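Local structure of antitoxin of toxin-antitoxin system VAPB (Rickettsia felis, 3ZVK) at a contact of chain A with DNA, the interface of chains A and B and the interface of chains C and A. The protein neutralises its cognate toxin, the ribonuclease VapC2, as the antitoxin of a type II toxin-antitoxin pair, and binds promoter DNA together with it. Coordinates in Å, arbitrary orientation; residue numbers count along the deposited sequence, not the author numbering. Chains: chain A/B, Antitoxin of toxin-antitoxin system VAPB; chain C, Toxin of toxin-antitoxin system.

Contact 1: a contact of chain A with DNA. Residues chain A 5, 16-18, 22. With nucleotides of chain D.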
ATOM      1  N   LYS A   5      -5.399   1.136  24.091  1.00 52.52           N
ATOM      2  CA  LYS A   5      -4.848   2.061  23.097  1.00 52.07           C
ATOM      3  C   LYS A   5      -3.556   1.559  22.449  1.00 52.61           C
ATOM      4  O   LYS A   5      -2.749   0.879  23.093  1.00 51.29           O
ATOM      5  CB  LYS A   5      -4.640   3.459  23.705  1.00 56.48           C
ATOM      6  CG  LYS A   5      -5.950   4.210  23.855  1.00 64.02           C
ATOM      7  CD  LYS A   5      -5.750   5.617  24.355  1.00 82.19           C
ATOM      8  CE  LYS A   5      -7.042   6.410  24.388  1.00 93.18           C
ATOM      9  NZ  LYS A   5      -7.987   5.915  25.422  1.00 94.61           N
ATOM     10  N   ARG A  16      -1.255  -0.701  25.006  1.00 39.70           N
ATOM     11  CA  ARG A  16      -1.229  -0.447  26.446  1.00 40.25           C
ATOM     12  C   ARG A  16      -2.267  -1.329  27.102  1.00 44.34           C
ATOM     13  O   ARG A  16      -3.456  -1.177  26.820  1.00 44.51           O
ATOM     14  CB  ARG A  16      -1.514   1.030  26.737  1.00 36.34           C
ATOM     15  CG  ARG A  16      -0.885   1.487  28.020  1.00 41.78           C
ATOM     16  CD  ARG A  16      -1.197   2.931  28.309  1.00 51.51           C
ATOM     17  NE  ARG A  16      -0.307   3.798  27.553  1.00 55.63           N
ATOM     18  CZ  ARG A  16      -0.692   4.549  26.534  1.00 60.79           C
ATOM     19  NH1 ARG A  16      -1.965   4.551  26.144  1.00 50.00           N
ATOM     20  NH2 ARG A  16       0.185   5.304  25.898  1.00 40.63           N
ATOM     21  N   LEU A  17      -1.828  -2.282  27.929  1.00 41.25           N
ATOM     22  CA  LEU A  17      -2.766  -3.222  28.551  1.00 42.38           C
ATOM     23  C   LEU A  17      -3.505  -2.653  29.754  1.00 50.29           C
ATOM     24  O   LEU A  17      -2.869  -2.101  30.659  1.00 50.35           O
ATOM     25  CB  LEU A  17      -2.062  -4.535  28.987  1.00 41.69           C
ATOM     26  CG  LEU A  17      -1.280  -5.330  27.947  1.00 43.47           C
ATOM     27  CD1 LEU A  17      -0.528  -6.423  28.605  1.00 43.60           C
ATOM     28  CD2 LEU A  17      -2.174  -5.912  26.925  1.00 44.92           C
ATOM     29  N   PRO A  18      -4.835  -2.871  29.865  1.00 49.44           N
ATOM     30  CA  PRO A  18      -5.526  -2.472  31.113  1.00 52.57           C
ATOM     31  C   PRO A  18      -4.992  -3.341  32.277  1.00 57.17           C
ATOM     32  O   PRO A  18      -4.577  -4.483  32.037  1.00 55.01           O
ATOM     33  CB  PRO A  18      -7.011  -2.755  30.810  1.00 53.97           C
ATOM     34  CG  PRO A  18      -7.083  -2.836  29.297  1.00 55.57           C
ATOM     35  CD  PRO A  18      -5.777  -3.487  28.913  1.00 49.05           C
ATOM     36  N   ARG A  22      -2.850  -7.570  32.859  1.00 54.83           N
ATOM     37  CA  ARG A  22      -1.400  -7.571  33.035  1.00 54.80           C
ATOM     38  C   ARG A  22      -0.829  -8.986  33.107  1.00 60.65           C
ATOM     39  O   ARG A  22      -1.453  -9.893  33.657  1.00 63.66           O
ATOM     40  CB  ARG A  22      -0.982  -6.765  34.264  1.00 55.16           C
ATOM     41  CG  ARG A  22      -1.020  -5.261  34.053  1.00 58.82           C
ATOM     42  CD  ARG A  22      -0.668  -4.560  35.339  1.00 61.22           C
ATOM     43  NE  ARG A  22      -0.658  -3.104  35.203  1.00 66.98           N
ATOM     44  CZ  ARG A  22      -0.630  -2.263  36.233  1.00 78.68           C
ATOM     45  NH1 ARG A  22      -0.600  -2.723  37.475  1.00 62.33           N
ATOM     46  NH2 ARG A  22      -0.644  -0.953  36.028  1.00 68.60           N
TER
ATOM     47  P    DA D   4      -4.110   0.862  33.895  1.00 76.67           P
ATOM     48  OP1  DA D   4      -5.407   0.167  33.746  1.00 77.41           O
ATOM     49  OP2  DA D   4      -2.831   0.240  33.468  1.00 72.80           O
ATOM     50  O5'  DA D   4      -4.167   2.239  33.078  1.00 74.02           O
ATOM     51  C5'  DA D   4      -5.308   3.101  32.961  1.00 73.91           C
ATOM     52  C4'  DA D   4      -4.928   4.356  32.182  1.00 71.14           C
ATOM     53  O4'  DA D   4      -3.882   5.051  32.900  1.00 71.01           O
ATOM     54  C3'  DA D   4      -4.387   4.168  30.758  1.00 65.94           C
ATOM     55  O3'  DA D   4      -5.265   4.802  29.862  1.00 65.06           O
ATOM     56  C2'  DA D   4      -3.009   4.820  30.786  1.00 64.83           C
ATOM     57  C1'  DA D   4      -3.146   5.767  31.955  1.00 68.42           C
ATOM     58  N9   DA D   4      -1.900   6.177  32.569  1.00 68.86           N
ATOM     59  C8   DA D   4      -0.986   5.392  33.224  1.00 68.63           C
ATOM     60  N7   DA D   4       0.039   6.067  33.689  1.00 69.65           N
ATOM     61  C5   DA D   4      -0.257   7.387  33.360  1.00 70.93           C
ATOM     62  C6   DA D   4       0.422   8.612  33.579  1.00 72.96           C
ATOM     63  N6   DA D   4       1.602   8.668  34.226  1.00 73.71           N
ATOM     64  N1   DA D   4      -0.156   9.760  33.107  1.00 73.70           N
ATOM     65  C2   DA D   4      -1.325   9.692  32.444  1.00 72.87           C
ATOM     66  N3   DA D   4      -2.043   8.598  32.174  1.00 71.03           N
ATOM     67  C4   DA D   4      -1.453   7.476  32.659  1.00 70.15           C
ATOM     68  P    DT D   5      -5.102   5.072  28.288  1.00 63.18           P
ATOM     69  OP1  DT D   5      -6.506   5.253  27.824  1.00 65.90           O
ATOM     70  OP2  DT D   5      -4.220   4.107  27.589  1.00 58.66           O
ATOM     71  O5'  DT D   5      -4.386   6.481  28.235  1.00 64.14           O
ATOM     72  C5'  DT D   5      -5.039   7.679  28.637  1.00 68.31           C
ATOM     73  C4'  DT D   5      -4.197   8.839  28.165  1.00 68.98           C
ATOM     74  O4'  DT D   5      -3.033   8.885  29.017  1.00 68.03           O
ATOM     75  C3'  DT D   5      -3.679   8.675  26.738  1.00 67.89           C
ATOM     76  O3'  DT D   5      -4.120   9.782  25.976  1.00 72.39           O
ATOM     77  C2'  DT D   5      -2.157   8.574  26.862  1.00 64.12           C
ATOM     78  C1'  DT D   5      -1.925   9.206  28.221  1.00 65.60           C
ATOM     79  N1   DT D   5      -0.712   8.788  28.956  1.00 64.88           N
ATOM     80  C2   DT D   5       0.241   9.758  29.292  1.00 65.26           C
ATOM     81  O2   DT D   5       0.163  10.948  29.020  1.00 65.61           O
ATOM     82  N3   DT D   5       1.318   9.264  30.001  1.00 64.96           N
ATOM     83  C4   DT D   5       1.567   7.942  30.348  1.00 63.41           C
ATOM     84  O4   DT D   5       2.581   7.680  30.981  1.00 63.03           O
ATOM     85  C5   DT D   5       0.554   6.984  29.944  1.00 63.26           C
ATOM     86  C7   DT D   5       0.690   5.538  30.306  1.00 62.19           C
ATOM     87  C6   DT D   5      -0.534   7.442  29.288  1.00 63.88           C
ATOM     88  P    DA D   6      -3.821  10.055  24.423  1.00 73.36           P
ATOM     89  OP1  DA D   6      -4.880  11.037  24.042  1.00 75.91           O
ATOM     90  OP2  DA D   6      -3.621   8.798  23.654  1.00 70.80           O
ATOM     91  O5'  DA D   6      -2.374  10.727  24.411  1.00 73.29           O
ATOM     92  C5'  DA D   6      -2.069  12.008  24.969  1.00 76.54           C
ATOM     93  C4'  DA D   6      -0.576  12.238  24.836  1.00 75.96           C
ATOM     94  O4'  DA D   6       0.137  11.504  25.868  1.00 74.92           O
ATOM     95  C3'  DA D   6       0.005  11.747  23.514  1.00 74.19           C
ATOM     96  O3'  DA D   6       0.325  12.872  22.724  1.00 77.14           O
ATOM     97  C2'  DA D   6       1.202  10.864  23.896  1.00 71.02           C
ATOM     98  C1'  DA D   6       1.413  11.227  25.361  1.00 71.83           C
ATOM     99  N9   DA D   6       2.029  10.194  26.169  1.00 68.73           N
ATOM    100  C8   DA D   6       1.681   8.882  26.203  1.00 67.36           C
ATOM    101  N7   DA D   6       2.437   8.142  26.974  1.00 66.50           N
ATOM    102  C5   DA D   6       3.327   9.043  27.504  1.00 66.57           C
ATOM    103  C6   DA D   6       4.365   8.874  28.437  1.00 65.74           C
ATOM    104  N6   DA D   6       4.641   7.685  28.980  1.00 63.52           N
ATOM    105  N1   DA D   6       5.097   9.977  28.760  1.00 67.53           N
ATOM    106  C2   DA D   6       4.778  11.175  28.221  1.00 68.62           C
ATOM    107  N3   DA D   6       3.787  11.456  27.366  1.00 68.99           N
ATOM    108  C4   DA D   6       3.100  10.329  27.026  1.00 68.22           C
TER
HETATM  109  O   HOH W   1      -1.325  -1.876  32.649  1.00 45.23           O
HETATM  110  O   HOH W   2      -2.396   6.597  24.124  1.00 59.30           O
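The oxygen of water 1 is the best-held polar atom, with three partners. It lies 2.5 Å from the A:Leu17 backbone O. A:Arg22 NE approaches it to 2.9 Å, and OP2 of DA4 of chain D, a phosphate oxygen, to 2.7 Å. A:Arg22, its chain extended from CG to NE, presents the guanidinium edge to this water, while NH2 adds only a long salt bridge to the same OP2. The phosphate of DT5 of chain D is gripped on both non-bridging oxygens. A:Lys5 bends at its last torsion (chi4 69°) to bring NZ within 2.9 Å of DT5 OP1, and A:Arg16 NH1 binds DT5 OP2 at 2.7 Å, the oxygen tilted 22° out of the guanidinium plane. A:Arg16 has CG anti to its backbone N and turns at chi3 (-81°); C6 of the DT5 base lies over one guanidinium face, 3.9 Å above its plane and toward its rim. In plane, at the edge, NH1 also meets water 2 at 2.9 Å, which reaches OP2 of DA6 of chain D (2.6 Å). Three successive phosphates are thus contacted, DT5 directly, DA4 mainly and DA6 wholly through water, and this backbone clamp seats the antitoxin's SpoVT-AbrB type domain on the promoter fragment.

Contact 2: the interface of chains A and B. Residues chain A 23, 25-30, 42; chain B 2-6.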
ATOM      1  N   PHE A  23       0.336  -9.167  32.508  1.00 54.71           N
ATOM      2  CA  PHE A  23       1.066 -10.433  32.474  1.00 53.29           C
ATOM      3  C   PHE A  23       2.147 -10.411  33.546  1.00 59.99           C
ATOM      4  O   PHE A  23       2.644  -9.326  33.908  1.00 60.25           O
ATOM      5  CB  PHE A  23       1.708 -10.635  31.086  1.00 51.36           C
ATOM      6  CG  PHE A  23       0.732 -11.029  30.001  1.00 49.72           C
ATOM      7  CD1 PHE A  23       0.064 -10.061  29.260  1.00 50.11           C
ATOM      8  CD2 PHE A  23       0.502 -12.368  29.707  1.00 50.16           C
ATOM      9  CE1 PHE A  23      -0.831 -10.430  28.263  1.00 51.78           C
ATOM     10  CE2 PHE A  23      -0.376 -12.738  28.697  1.00 48.96           C
ATOM     11  CZ  PHE A  23      -1.047 -11.775  27.993  1.00 49.01           C
ATOM     12  N   VAL A  25       4.834 -12.341  33.130  1.00 60.94           N
ATOM     13  CA  VAL A  25       5.987 -12.769  32.329  1.00 59.72           C
ATOM     14  C   VAL A  25       6.549 -11.558  31.560  1.00 60.86           C
ATOM     15  O   VAL A  25       5.815 -10.584  31.360  1.00 59.90           O
ATOM     16  CB  VAL A  25       5.644 -13.961  31.396  1.00 62.59           C
ATOM     17  CG1 VAL A  25       5.274 -15.209  32.205  1.00 64.02           C
ATOM     18  CG2 VAL A  25       4.531 -13.605  30.417  1.00 60.39           C
ATOM     19  N   LYS A  26       7.826 -11.628  31.121  1.00 55.12           N
ATOM     20  CA  LYS A  26       8.525 -10.559  30.407  1.00 53.33           C
ATOM     21  C   LYS A  26       8.396 -10.647  28.880  1.00 52.55           C
ATOM     22  O   LYS A  26       8.722  -9.690  28.174  1.00 50.49           O
ATOM     23  CB  LYS A  26       9.995 -10.525  30.827  1.00 59.48           C
ATOM     24  N   GLU A  27       7.966 -11.809  28.368  1.00 48.29           N
ATOM     25  CA  GLU A  27       7.724 -12.034  26.950  1.00 46.00           C
ATOM     26  C   GLU A  27       6.500 -12.903  26.699  1.00 47.52           C
ATOM     27  O   GLU A  27       6.212 -13.813  27.464  1.00 47.24           O
ATOM     28  CB  GLU A  27       8.976 -12.485  26.163  1.00 47.32           C
ATOM     29  CG  GLU A  27       9.538 -13.873  26.454  1.00 59.32           C
ATOM     30  CD  GLU A  27      10.360 -14.506  25.333  1.00 83.15           C
ATOM     31  OE1 GLU A  27      10.716 -13.793  24.363  1.00 81.34           O
ATOM     32  OE2 GLU A  27      10.654 -15.723  25.431  1.00 67.59           O
ATOM     33  N   VAL A  28       5.756 -12.593  25.646  1.00 42.08           N
ATOM     34  CA  VAL A  28       4.540 -13.342  25.284  1.00 38.52           C
ATOM     35  C   VAL A  28       4.617 -13.926  23.891  1.00 38.39           C
ATOM     36  O   VAL A  28       5.358 -13.446  23.051  1.00 37.58           O
ATOM     37  CB  VAL A  28       3.235 -12.511  25.460  1.00 40.74           C
ATOM     38  CG1 VAL A  28       2.877 -12.336  26.936  1.00 42.54           C
ATOM     39  CG2 VAL A  28       3.282 -11.180  24.712  1.00 38.54           C
ATOM     40  N   SER A  29       3.785 -14.920  23.639  1.00 34.84           N
ATOM     41  CA  SER A  29       3.601 -15.569  22.355  1.00 32.64           C
ATOM     42  C   SER A  29       2.501 -14.770  21.610  1.00 37.74           C
ATOM     43  O   SER A  29       1.470 -14.416  22.209  1.00 38.15           O
ATOM     44  CB  SER A  29       3.171 -17.006  22.606  1.00 34.29           C
ATOM     45  OG  SER A  29       2.666 -17.614  21.434  1.00 40.67           O
ATOM     46  N   VAL A  30       2.728 -14.476  20.320  1.00 33.56           N
ATOM     47  CA  VAL A  30       1.770 -13.742  19.481  1.00 33.54           C
ATOM     48  C   VAL A  30       1.286 -14.672  18.385  1.00 38.06           C
ATOM     49  O   VAL A  30       2.089 -15.155  17.598  1.00 37.88           O
ATOM     50  CB  VAL A  30       2.319 -12.409  18.887  1.00 37.35           C
ATOM     51  CG1 VAL A  30       1.195 -11.598  18.228  1.00 36.55           C
ATOM     52  CG2 VAL A  30       3.034 -11.579  19.928  1.00 37.47           C
ATOM     53  N   LEU A  42       4.439 -17.859  26.705  1.00 43.18           N
ATOM     54  CA  LEU A  42       5.202 -18.640  25.741  1.00 41.07           C
ATOM     55  C   LEU A  42       5.829 -19.909  26.347  1.00 45.14           C
ATOM     56  O   LEU A  42       6.776 -19.799  27.127  1.00 44.72           O
ATOM     57  CB  LEU A  42       6.270 -17.735  25.069  1.00 40.48           C
ATOM     58  CG  LEU A  42       7.284 -18.384  24.104  1.00 45.18           C
ATOM     59  CD1 LEU A  42       6.601 -19.080  22.893  1.00 47.78           C
ATOM     60  CD2 LEU A  42       8.247 -17.366  23.617  1.00 44.70           C
TER
ATOM     61  N   ASN B   2       5.948 -16.271  16.740  1.00 54.74           N
ATOM     62  CA  ASN B   2       6.270 -14.889  17.112  1.00 51.70           C
ATOM     63  C   ASN B   2       6.069 -14.539  18.592  1.00 50.54           C
ATOM     64  O   ASN B   2       5.222 -15.108  19.262  1.00 48.76           O
ATOM     65  CB  ASN B   2       5.853 -13.826  16.127  1.00 47.33           C
ATOM     66  CG  ASN B   2       6.930 -12.795  15.911  1.00 73.42           C
ATOM     67  OD1 ASN B   2       7.579 -12.321  16.857  1.00 84.46           O
ATOM     68  ND2 ASN B   2       7.164 -12.423  14.663  1.00 55.73           N
ATOM     69  N   LYS B   3       6.996 -13.758  19.119  1.00 46.43           N
ATOM     70  CA  LYS B   3       7.076 -13.343  20.526  1.00 45.54           C
ATOM     71  C   LYS B   3       7.045 -11.828  20.615  1.00 47.66           C
ATOM     72  O   LYS B   3       7.493 -11.152  19.690  1.00 47.76           O
ATOM     73  CB  LYS B   3       8.324 -13.908  21.264  1.00 47.51           C
ATOM     74  CG  LYS B   3       9.451 -14.484  20.394  1.00 68.20           C
ATOM     75  CD  LYS B   3      10.610 -15.057  21.211  1.00 80.97           C
ATOM     76  CE  LYS B   3      11.497 -15.927  20.359  1.00 98.52           C
ATOM     77  NZ  LYS B   3      10.918 -17.283  20.101  1.00111.24           N
ATOM     78  N   ALA B   4       6.544 -11.297  21.722  1.00 41.36           N
ATOM     79  CA  ALA B   4       6.479  -9.858  21.952  1.00 39.79           C
ATOM     80  C   ALA B   4       6.929  -9.552  23.372  1.00 44.02           C
ATOM     81  O   ALA B   4       6.582 -10.305  24.286  1.00 45.85           O
ATOM     82  CB  ALA B   4       5.064  -9.361  21.735  1.00 39.00           C
ATOM     83  N   LYS B   5       7.693  -8.465  23.557  1.00 37.28           N
ATOM     84  CA  LYS B   5       8.129  -8.053  24.874  1.00 37.77           C
ATOM     85  C   LYS B   5       7.092  -7.204  25.623  1.00 42.54           C
ATOM     86  O   LYS B   5       6.404  -6.379  25.020  1.00 40.36           O
ATOM     87  CB  LYS B   5       9.496  -7.348  24.817  1.00 39.02           C
ATOM     88  CG  LYS B   5      10.632  -8.345  24.564  1.00 48.72           C
ATOM     89  CD  LYS B   5      11.969  -7.827  25.034  1.00 59.50           C
ATOM     90  CE  LYS B   5      13.067  -8.827  24.796  1.00 68.03           C
ATOM     91  NZ  LYS B   5      13.407  -8.963  23.348  1.00 63.92           N
ATOM     92  N   ILE B   6       6.995  -7.428  26.939  1.00 41.25           N
ATOM     93  CA  ILE B   6       6.199  -6.661  27.871  1.00 41.76           C
ATOM     94  C   ILE B   6       7.144  -5.616  28.492  1.00 47.20           C
ATOM     95  O   ILE B   6       8.275  -5.945  28.881  1.00 46.66           O
ATOM     96  CB  ILE B   6       5.513  -7.590  28.907  1.00 46.29           C
ATOM     97  CG1 ILE B   6       4.282  -8.271  28.260  1.00 46.82           C
ATOM     98  CG2 ILE B   6       5.056  -6.818  30.152  1.00 48.70           C
ATOM     99  CD1 ILE B   6       4.134  -9.614  28.585  1.00 62.18           C
TER
HETATM  100  O   HOH W   3       4.403 -17.664  19.644  1.00 48.70           O
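Antiparallel pairing of A:Val28 with B:Ala4 and of A:Val30 with B:Asn2 joins strand 27-33 of chain A to strand 2-9 of chain B through backbone bonds, most of them nearly straight, as in A:Val28 N to B:Ala4 O at 2.8 Å (171° at H). That donor sits almost along the C=O axis. By contrast, B:Ile6 N, 3.1 Å from A:Lys26 O, comes from above the carbonyl plane. The pairing is part of the two-fold VapB-VapB interface, so each contact has a twin with the chains exchanged. B:Ile6 buries the most surface of the patch: its CG1 is anti to the carbonyl carbon, and its side chain crosses that of A:Val28 at about a right angle, CD1 3.4 Å from CG1. The same methyl reaches CB of A:Phe23; the ring of that residue carries A:Val28 CG1 over one face. Next along, A:Val30 CG2 meets B:Ala4 CB at 3.5 Å, while A:Val28 CG2, at 3.9 Å, touches the same B:Ala4 CB from a direction roughly at right angles to the first. On the opposite face A:Glu27, CG in the crowded position between N and the carbonyl carbon (chi1 68°), lies alongside B:Lys3, pointing the same way. Its OE1 meets the aliphatic CD of B:Lys3 at 3.4 Å, but NZ is 5.5 Å from OE1, so any attraction is at most long-range. Water 3 links A:Ser29 OG, at 2.5 Å, to B:Asn2 O.

Contact 3: the interface of chains C and A. Residues chain C 59, 62-63, 65-66; chain A 29, 31, 38, 40, 42.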
ATOM      1  N   SER C  59      -7.746 -22.308  22.823  1.00 41.10           N
ATOM      2  CA  SER C  59      -6.624 -22.211  23.739  1.00 38.86           C
ATOM      3  C   SER C  59      -5.567 -23.251  23.429  1.00 42.70           C
ATOM      4  O   SER C  59      -4.398 -22.884  23.309  1.00 44.71           O
ATOM      5  CB  SER C  59      -7.087 -22.368  25.181  1.00 41.69           C
ATOM      6  OG  SER C  59      -7.903 -21.276  25.560  1.00 51.37           O
ATOM      7  N   ASP C  62      -3.964 -22.479  20.089  1.00 39.24           N
ATOM      8  CA  ASP C  62      -3.071 -21.318  20.251  1.00 40.29           C
ATOM      9  C   ASP C  62      -1.713 -21.730  20.856  1.00 47.72           C
ATOM     10  O   ASP C  62      -0.677 -21.266  20.380  1.00 48.29           O
ATOM     11  CB  ASP C  62      -3.726 -20.205  21.099  1.00 41.75           C
ATOM     12  CG  ASP C  62      -4.975 -19.547  20.517  1.00 49.14           C
ATOM     13  OD1 ASP C  62      -5.248 -19.744  19.310  1.00 49.13           O
ATOM     14  OD2 ASP C  62      -5.679 -18.820  21.276  1.00 50.71           O
ATOM     15  N   ILE C  63      -1.729 -22.638  21.869  1.00 44.06           N
ATOM     16  CA  ILE C  63      -0.548 -23.195  22.539  1.00 43.23           C
ATOM     17  C   ILE C  63       0.283 -24.033  21.553  1.00 45.96           C
ATOM     18  O   ILE C  63       1.513 -23.916  21.506  1.00 46.75           O
ATOM     19  CB  ILE C  63      -0.975 -23.983  23.797  1.00 46.63           C
ATOM     20  CG1 ILE C  63      -1.394 -22.997  24.904  1.00 48.22           C
ATOM     21  CG2 ILE C  63       0.141 -24.868  24.307  1.00 46.87           C
ATOM     22  CD1 ILE C  63      -2.269 -23.578  25.948  1.00 50.70           C
ATOM     23  N   LEU C  65       0.372 -23.744  18.264  1.00 38.25           N
ATOM     24  CA  LEU C  65       0.931 -22.856  17.242  1.00 37.03           C
ATOM     25  C   LEU C  65       2.092 -22.003  17.722  1.00 39.71           C
ATOM     26  O   LEU C  65       2.865 -21.523  16.884  1.00 39.55           O
ATOM     27  CB  LEU C  65      -0.161 -21.926  16.653  1.00 36.96           C
ATOM     28  CG  LEU C  65      -1.401 -22.543  16.019  1.00 40.77           C
ATOM     29  CD1 LEU C  65      -2.454 -21.487  15.746  1.00 39.87           C
ATOM     30  CD2 LEU C  65      -1.066 -23.308  14.766  1.00 43.91           C
ATOM     31  N   SER C  66       2.224 -21.803  19.053  1.00 34.99           N
ATOM     32  CA  SER C  66       3.292 -20.995  19.637  1.00 34.21           C
ATOM     33  C   SER C  66       4.719 -21.308  19.184  1.00 41.68           C
ATOM     34  O   SER C  66       5.514 -20.365  19.094  1.00 42.52           O
ATOM     35  CB  SER C  66       3.183 -20.936  21.155  1.00 35.11           C
ATOM     36  OG  SER C  66       3.487 -22.177  21.747  1.00 38.83           O
TER
ATOM     37  N   SER A  29       3.785 -14.920  23.639  1.00 34.84           N
ATOM     38  CA  SER A  29       3.601 -15.569  22.355  1.00 32.64           C
ATOM     39  C   SER A  29       2.501 -14.770  21.610  1.00 37.74           C
ATOM     40  O   SER A  29       1.470 -14.416  22.209  1.00 38.15           O
ATOM     41  CB  SER A  29       3.171 -17.006  22.606  1.00 34.29           C
ATOM     42  OG  SER A  29       2.666 -17.614  21.434  1.00 40.67           O
ATOM     43  N   ILE A  31      -0.020 -14.907  18.326  1.00 37.12           N
ATOM     44  CA  ILE A  31      -0.666 -15.808  17.366  1.00 38.55           C
ATOM     45  C   ILE A  31      -1.792 -15.105  16.614  1.00 41.49           C
ATOM     46  O   ILE A  31      -2.574 -14.410  17.254  1.00 42.95           O
ATOM     47  CB  ILE A  31      -1.087 -17.123  18.112  1.00 42.70           C
ATOM     48  CG1 ILE A  31       0.145 -18.066  18.182  1.00 43.10           C
ATOM     49  CG2 ILE A  31      -2.307 -17.853  17.464  1.00 44.56           C
ATOM     50  CD1 ILE A  31       0.391 -18.594  19.422  1.00 53.94           C
ATOM     51  N   VAL A  38      -3.779 -13.215  19.383  1.00 34.70           N
ATOM     52  CA  VAL A  38      -3.839 -13.739  20.715  1.00 33.82           C
ATOM     53  C   VAL A  38      -2.431 -13.502  21.311  1.00 38.65           C
ATOM     54  O   VAL A  38      -1.417 -13.756  20.646  1.00 37.94           O
ATOM     55  CB  VAL A  38      -4.243 -15.246  20.784  1.00 37.02           C
ATOM     56  CG1 VAL A  38      -4.218 -15.739  22.221  1.00 37.26           C
ATOM     57  CG2 VAL A  38      -5.614 -15.511  20.161  1.00 36.91           C
ATOM     58  N   GLN A  40      -0.339 -14.642  24.720  1.00 34.41           N
ATOM     59  CA  GLN A  40      -0.405 -15.681  25.730  1.00 36.26           C
ATOM     60  C   GLN A  40       0.990 -15.994  26.289  1.00 43.19           C
ATOM     61  O   GLN A  40       1.964 -15.670  25.614  1.00 42.25           O
ATOM     62  CB  GLN A  40      -1.029 -16.954  25.119  1.00 36.68           C
ATOM     63  CG  GLN A  40      -0.219 -17.536  23.966  1.00 35.19           C
ATOM     64  CD  GLN A  40      -0.803 -18.744  23.310  1.00 43.07           C
ATOM     65  OE1 GLN A  40      -0.399 -19.096  22.206  1.00 39.13           O
ATOM     66  NE2 GLN A  40      -1.729 -19.429  23.963  1.00 43.34           N
ATOM     67  N   LEU A  42       4.439 -17.859  26.705  1.00 43.18           N
ATOM     68  CA  LEU A  42       5.202 -18.640  25.741  1.00 41.07           C
ATOM     69  C   LEU A  42       5.829 -19.909  26.347  1.00 45.14           C
ATOM     70  O   LEU A  42       6.776 -19.799  27.127  1.00 44.72           O
ATOM     71  CB  LEU A  42       6.270 -17.735  25.069  1.00 40.48           C
ATOM     72  CG  LEU A  42       7.284 -18.384  24.104  1.00 45.18           C
ATOM     73  CD1 LEU A  42       6.601 -19.080  22.893  1.00 47.78           C
ATOM     74  CD2 LEU A  42       8.247 -17.366  23.617  1.00 44.70           C
TER
HETATM   75  O   HOH W   4       4.403 -17.664  19.644  1.00 48.70           O
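A:Ile31 forms the apolar centre, its branches spread against the end of toxin helix 54-65. CG1 is anti to the carbonyl carbon (chi1 -83°), which brings CD1 to C:Ser66 CA at 3.8 Å. The A:Ile31 and C:Leu65 side chains cross obliquely, CG2 of the one 4.0 Å from CD1 of the other. Beside this core, A:Val38 turns both methyls to the carboxylate of C:Asp62, each 3.5 Å from OD2; the side chains cross at about a right angle. A:Gln40 has CG in the crowded position (chi1 62°) but is extended beyond it. As modelled, its OE1 lies 2.8 Å from the backbone O of C:Asp62, a clash of two acceptors, while NE2 faces carbons, C:Asp62 CB and C:Ile63 CG1. An amide turned end for end would place a donor on that carbonyl, which is probably the true arrangement. At the rim, C:Ser66 OG, just past the helix, bonds to C:Ile63 O on a lone pair (2.6 Å), probably helping to cap the helix, and water 4 on C:Ser66 O (3.0 Å) bridges to the antitoxin. Through this part of the VapB2-VapC2 interface the antitoxin holds the ribonuclease it neutralises, the C-terminal end of the toxin helix lying across antitoxin strands 27-33 and 36-41.

Measured between centres of C-alpha atoms, contact 2 is about 14 Å from contact 1 and about 10 Å from contact 3, while contacts 1 and 3 are about 18 Å apart. Contacts 2 and 3 share A:Ser29 and A:Leu42, and strand 27-33 serves both the antitoxin partner and the toxin; one water, at the same place in each, joins A:Ser29 OG to B:Asn2 O and C:Ser66 O. Strand 3-9 supplies a DNA-binding lysine in contact 1, and its counterpart in chain B, strand 2-9, pairs in contact 2. Dimerisation therefore plausibly couples DNA binding to toxin capture.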